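Local coordinates for protein PA0821 (Pseudomonas aeruginosa, PDB 7DRG) that probably serves as a type VI secretion immunity protein (antitoxin), protecting its producer against a putative VRR-NUC nuclease effector, at residues Q271-Y277 against E349-D353; G280-D284 against W341-L345. All blocks are in the same frame, centred on the assembly; numbering follows the deposited sequence.

How the contacts relate
Both contacts tie the end of strand 267-272 and the chain after it to helix 338-348 and its exit. Contact 2 reaches the helix itself, through Trp341 and Lys344, whereas contact 1 takes in the loop just beyond it. Along the sequence contact 2 lies nested inside the loop that contact 1 closes, and the 71 residues between the segments of contact 1 include helix 288-297 but no strand. The two centres are about 13 Å apart, on the same side of the chain's centre, and the contacts touch where Glu349 CG packs 4.2 Å from Lys344 O. Contact 1 is partly buried; contact 2 lies nearer the surface.

Contact 1 of 2, residues Q271-Y277 against E349-D353; sequences QAGAYPY and EPYLD
Tyr277 gives its hydroxyl proton to Glu349, the hydrogen bond running 2.6 Å from OH to OE1. The acceptor is met on its anti side, 35° out of the carboxylate plane, and OE1 lies at the edge of the tyrosine ring, near its plane. A bent chain brings it there: chi2 of Glu349 is -52°, which folds the acid back toward the phenol. Tyrosine suits this place because its long flat side chain ends in a donor.

Two waters extend the polar network. One accepts from Ala274 N and donates to Tyr277 OH and to Pro350 O, the last at 2.7 Å, so a single water bridges the two backbones, with the phenol as its third partner. The other donates to Glu349 OE1 and lies 2.6 Å from Tyr275 OH, giving the same carboxylate oxygen a second donor.

The contact fastens the end of strand 267-272, which pairs antiparallel with strands 233-237 and 259-264 in this TsiV-family protein, to the loop leaving helix 338-348. At the turn Gly273 has phi 101°, where a beta carbon would be jammed against the carbonyl O of Ala272 and would meet the Tyr277 ring, so the residue without one suits the turn. Its carbonyl O accepts from Gln271 NE2 at 3.0 Å; NE2 also bonds Asn356 O, and OE1 of that amide is hydrogen-bonded to Tyr262 OH.

Van der Waals contacts complete the interface. Small Ala274 lets the loop come close, its CB 4.1 Å from Pro350 CB. Leu352 lays CD2 against the Gly273 carbonyl, while Pro350 CG meets Tyr275 CE2 obliquely at 3.8 Å. Tyr275 also sets its CE1 over one face of the Tyr277 ring, off toward the rim.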
loop_
_atom_site.group_PDB
_atom_site.type_symbol
_atom_site.label_atom_id
_atom_site.label_comp_id
_atom_site.label_asym_id
_atom_site.label_seq_id
_atom_site.Cartn_x
_atom_site.Cartn_y
_atom_site.Cartn_z
ATOM N N GLN B 271 5.672 -28.355 -1.571
ATOM C CA GLN B 271 5.787 -27.507 -0.391
ATOM C C GLN B 271 7.036 -26.650 -0.549
ATOM O O GLN B 271 8.146 -27.182 -0.654
ATOM C CB GLN B 271 5.858 -28.345 0.889
ATOM C CG GLN B 271 6.146 -27.518 2.145
ATOM C CD GLN B 271 6.238 -28.363 3.410
ATOM O OE1 GLN B 271 5.805 -29.520 3.434
ATOM N NE2 GLN B 271 6.786 -27.784 4.471
ATOM N N ALA B 272 6.856 -25.332 -0.585
ATOM C CA ALA B 272 7.963 -24.401 -0.809
ATOM C C ALA B 272 8.357 -23.776 0.523
ATOM O O ALA B 272 7.871 -22.708 0.890
ATOM C CB ALA B 272 7.569 -23.331 -1.825
ATOM N N GLY B 273 9.277 -24.422 1.234
ATOM C CA GLY B 273 9.807 -23.861 2.460
ATOM C C GLY B 273 9.195 -24.472 3.711
ATOM O O GLY B 273 8.203 -25.203 3.677
ATOM N N ALA B 274 9.817 -24.125 4.847
ATOM C CA ALA B 274 9.487 -24.725 6.137
ATOM C C ALA B 274 8.171 -24.220 6.698
ATOM O O ALA B 274 7.616 -24.844 7.609
ATOM C CB ALA B 274 10.612 -24.445 7.142
ATOM N N TYR B 275 7.677 -23.098 6.190
ATOM C CA TYR B 275 6.421 -22.502 6.622
ATOM C C TYR B 275 5.966 -21.548 5.533
ATOM O O TYR B 275 6.759 -21.184 4.658
ATOM C CB TYR B 275 6.584 -21.760 7.963
ATOM C CG TYR B 275 7.871 -20.977 8.107
ATOM C CD1 TYR B 275 8.119 -19.844 7.341
ATOM C CD2 TYR B 275 8.830 -21.365 9.030
ATOM C CE1 TYR B 275 9.299 -19.127 7.482
ATOM C CE2 TYR B 275 10.003 -20.660 9.181
ATOM C CZ TYR B 275 10.234 -19.544 8.406
ATOM O OH TYR B 275 11.411 -18.852 8.566
ATOM N N PRO B 276 4.699 -21.132 5.539
ATOM C CA PRO B 276 4.268 -20.143 4.544
ATOM C C PRO B 276 4.947 -18.801 4.766
ATOM O O PRO B 276 5.250 -18.412 5.898
ATOM C CB PRO B 276 2.751 -20.052 4.758
ATOM C CG PRO B 276 2.524 -20.521 6.158
ATOM C CD PRO B 276 3.577 -21.592 6.376
ATOM N N TYR B 277 5.179 -18.087 3.660
ATOM C CA TYR B 277 5.920 -16.826 3.655
ATOM C C TYR B 277 5.017 -15.679 3.230
ATOM O O TYR B 277 4.398 -15.737 2.160
ATOM C CB TYR B 277 7.117 -16.880 2.699
ATOM C CG TYR B 277 8.324 -17.636 3.204
ATOM C CD1 TYR B 277 8.344 -19.023 3.220
ATOM C CD2 TYR B 277 9.465 -16.958 3.626
ATOM C CE1 TYR B 277 9.457 -19.715 3.674
ATOM C CE2 TYR B 277 10.579 -17.640 4.074
ATOM C CZ TYR B 277 10.568 -19.022 4.099
ATOM O OH TYR B 277 11.675 -19.720 4.545
ATOM N N GLU B 349 17.241 -19.358 5.152
ATOM C CA GLU B 349 15.923 -19.930 5.367
ATOM C C GLU B 349 16.002 -21.268 6.085
ATOM O O GLU B 349 16.890 -22.080 5.794
ATOM C CB GLU B 349 15.181 -20.112 4.037
ATOM C CG GLU B 349 15.029 -18.822 3.240
ATOM C CD GLU B 349 14.423 -17.685 4.056
ATOM O OE1 GLU B 349 13.585 -17.952 4.944
ATOM O OE2 GLU B 349 14.801 -16.518 3.817
ATOM N N PRO B 350 15.084 -21.525 7.018
ATOM C CA PRO B 350 15.109 -22.796 7.752
ATOM C C PRO B 350 14.874 -23.983 6.830
ATOM O O PRO B 350 14.121 -23.905 5.856
ATOM C CB PRO B 350 13.969 -22.643 8.767
ATOM C CG PRO B 350 13.771 -21.160 8.899
ATOM C CD PRO B 350 14.079 -20.590 7.549
ATOM N N TYR B 351 15.526 -25.097 7.160
ATOM C CA TYR B 351 15.437 -26.326 6.388
ATOM C C TYR B 351 14.193 -27.130 6.764
ATOM O O TYR B 351 13.660 -27.026 7.872
ATOM C CB TYR B 351 16.667 -27.207 6.627
ATOM C CG TYR B 351 17.930 -26.805 5.890
ATOM C CD1 TYR B 351 18.411 -25.507 5.934
ATOM C CD2 TYR B 351 18.656 -27.750 5.175
ATOM C CE1 TYR B 351 19.579 -25.154 5.264
ATOM C CE2 TYR B 351 19.818 -27.410 4.509
ATOM C CZ TYR B 351 20.269 -26.113 4.552
ATOM O OH TYR B 351 21.425 -25.783 3.885
ATOM N N LEU B 352 13.758 -27.971 5.831
ATOM C CA LEU B 352 12.689 -28.920 6.121
ATOM C C LEU B 352 13.174 -29.997 7.082
ATOM O O LEU B 352 14.316 -30.461 6.997
ATOM C CB LEU B 352 12.192 -29.575 4.836
ATOM C CG LEU B 352 11.666 -28.651 3.749
ATOM C CD1 LEU B 352 11.231 -29.484 2.560
ATOM C CD2 LEU B 352 10.521 -27.801 4.286
ATOM N N ASP B 353 12.297 -30.407 7.993
ATOM C CA ASP B 353 12.611 -31.508 8.898
ATOM C C ASP B 353 11.309 -32.199 9.295
ATOM O O ASP B 353 10.238 -31.916 8.746
ATOM C CB ASP B 353 13.425 -31.009 10.104
ATOM C CG ASP B 353 12.701 -29.956 10.929
ATOM O OD1 ASP B 353 11.455 -29.943 10.972
ATOM O OD2 ASP B 353 13.396 -29.124 11.553
HETATM O O HOH W 1 12.169 -22.498 4.534
HETATM O O HOH W 2 12.316 -16.809 7.166
#

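Contact 2 of 2, residues G280-D284 against W341-L345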
loop_
_atom_site.group_PDB
_atom_site.type_symbol
_atom_site.label_atom_id
_atom_site.label_comp_id
_atom_site.label_asym_id
_atom_site.label_seq_id
_atom_site.Cartn_x
_atom_site.Cartn_y
_atom_site.Cartn_z
ATOM N N GLY B 280 9.730 -11.382 2.007
ATOM C CA GLY B 280 11.115 -11.803 2.067
ATOM C C GLY B 280 11.914 -11.185 3.197
ATOM O O GLY B 280 11.679 -11.487 4.371
ATOM N N ASP B 281 12.870 -10.325 2.858
ATOM C CA ASP B 281 13.758 -9.737 3.849
ATOM C C ASP B 281 13.872 -8.243 3.570
ATOM O O ASP B 281 13.158 -7.688 2.730
ATOM C CB ASP B 281 15.120 -10.451 3.842
ATOM C CG ASP B 281 15.766 -10.488 2.462
ATOM O OD1 ASP B 281 15.466 -9.613 1.621
ATOM O OD2 ASP B 281 16.582 -11.404 2.216
ATOM N N ALA B 282 14.797 -7.588 4.277
ATOM C CA ALA B 282 14.994 -6.155 4.088
ATOM C C ALA B 282 15.438 -5.832 2.667
ATOM O O ALA B 282 15.106 -4.764 2.140
ATOM C CB ALA B 282 16.014 -5.631 5.097
ATOM N N GLU B 283 16.166 -6.747 2.025
ATOM C CA GLU B 283 16.690 -6.482 0.691
ATOM C C GLU B 283 15.629 -6.677 -0.385
ATOM O O GLU B 283 15.536 -5.872 -1.320
ATOM C CB GLU B 283 17.896 -7.382 0.422
ATOM C CG GLU B 283 19.019 -7.202 1.429
ATOM C CD GLU B 283 19.568 -8.522 1.928
ATOM O OE1 GLU B 283 19.323 -9.555 1.270
ATOM O OE2 GLU B 283 20.242 -8.526 2.982
ATOM N N ASP B 284 14.818 -7.727 -0.269
ATOM C CA ASP B 284 13.845 -8.060 -1.300
ATOM C C ASP B 284 12.598 -8.625 -0.636
ATOM O O ASP B 284 12.694 -9.538 0.189
ATOM C CB ASP B 284 14.437 -9.069 -2.291
ATOM C CG ASP B 284 13.698 -9.092 -3.610
ATOM O OD1 ASP B 284 12.471 -9.330 -3.609
ATOM O OD2 ASP B 284 14.344 -8.857 -4.651
ATOM N N TRP B 341 19.567 -16.427 -5.659
ATOM C CA TRP B 341 18.397 -16.838 -4.884
ATOM C C TRP B 341 18.607 -18.210 -4.251
ATOM O O TRP B 341 18.137 -18.459 -3.133
ATOM C CB TRP B 341 17.146 -16.825 -5.768
ATOM C CG TRP B 341 16.615 -15.439 -6.009
ATOM C CD1 TRP B 341 16.811 -14.661 -7.114
ATOM C CD2 TRP B 341 15.811 -14.664 -5.110
ATOM N NE1 TRP B 341 16.175 -13.448 -6.960
ATOM C CE2 TRP B 341 15.552 -13.428 -5.739
ATOM C CE3 TRP B 341 15.283 -14.897 -3.836
ATOM C CZ2 TRP B 341 14.791 -12.433 -5.139
ATOM C CZ3 TRP B 341 14.524 -13.908 -3.241
ATOM C CH2 TRP B 341 14.284 -12.687 -3.893
ATOM N N CYS B 342 19.314 -19.112 -4.946
ATOM C CA CYS B 342 19.689 -20.393 -4.350
ATOM C C CYS B 342 20.570 -20.195 -3.123
ATOM O O CYS B 342 20.437 -20.924 -2.132
ATOM C CB CYS B 342 20.425 -21.263 -5.371
ATOM S SG CYS B 342 19.507 -21.609 -6.889
ATOM N N ASP B 343 21.503 -19.240 -3.189
ATOM C CA ASP B 343 22.371 -18.975 -2.045
ATOM C C ASP B 343 21.583 -18.382 -0.886
ATOM O O ASP B 343 21.823 -18.725 0.279
ATOM C CB ASP B 343 23.506 -18.030 -2.441
ATOM C CG ASP B 343 24.560 -18.695 -3.316
ATOM O OD1 ASP B 343 24.751 -19.924 -3.217
ATOM O OD2 ASP B 343 25.214 -17.968 -4.097
ATOM N N LYS B 344 20.636 -17.489 -1.186
ATOM C CA LYS B 344 19.830 -16.886 -0.131
ATOM C C LYS B 344 18.975 -17.937 0.568
ATOM O O LYS B 344 18.819 -17.907 1.796
ATOM C CB LYS B 344 18.959 -15.772 -0.716
ATOM C CG LYS B 344 18.393 -14.831 0.329
ATOM C CD LYS B 344 18.401 -13.377 -0.131
ATOM C CE LYS B 344 17.355 -13.114 -1.196
ATOM N NZ LYS B 344 16.739 -11.768 -1.027
ATOM N N LEU B 345 18.425 -18.880 -0.203
ATOM C CA LEU B 345 17.676 -19.993 0.368
ATOM C C LEU B 345 18.494 -20.730 1.426
ATOM O O LEU B 345 18.047 -20.909 2.563
ATOM C CB LEU B 345 17.257 -20.951 -0.752
ATOM C CG LEU B 345 16.362 -22.148 -0.427
ATOM C CD1 LEU B 345 14.911 -21.713 -0.296
ATOM C CD2 LEU B 345 16.500 -23.242 -1.480
HETATM O O HOH W 3 13.902 -12.130 -0.229
#
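Asp281 OD1 is gripped by two backbone amides of its own loop: Asp284 N at 2.7 Å, nearly along the C-O axis, and Glu283 N through a weaker, more bent bond. Asp281 CG stands between its backbone N and carbonyl carbon (chi1 54°), which turns the carboxylate back over the turn. Aspartate fits here because its short side chain can bring an oxygen to amides only a few residues on.

The second oxygen faces the helix. Lys344 NZ donates to Asp281 OD2 at 3.3 Å, a long salt bridge on the syn side and 21° out of the carboxylate plane. The two side chains arrive from opposite directions, and a lysine has the reach needed where Asp281 CA and Lys344 CA, the nearest CA atoms across the contact, are 10.2 Å apart. Its chain bends at chi2, chi3 and chi4 to bring the amine in. Glu283 OE1 lies 4.1 Å from Lys344 NZ, beyond a salt bridge, yet its charge would probably add to the attraction. A water links the same amine to the loop backbone, accepting from NZ at 3.0 Å and donating to Asp284 O.

Beside the lysine, Asp284 crosses the rim of the Trp341 indole at about a right angle, its plane turned 75° from the ring. Asp284 OD2 comes 3.6 Å from Trp341 CZ2, a van der Waals approach to the ring edge, and this oxygen has its charge partner in Arg286. Trp341, whose large indole presents its rim to the loop, also packs on Val291 of helix 288-297.

Asp281 to Asp284 thus forms an Asx motif, tightened by the backbone bond from Asp281 N to Asp284 O (2.8 Å): a compact surface loop joined to helix 338-348 by a long salt bridge, a water and the edge of an indole.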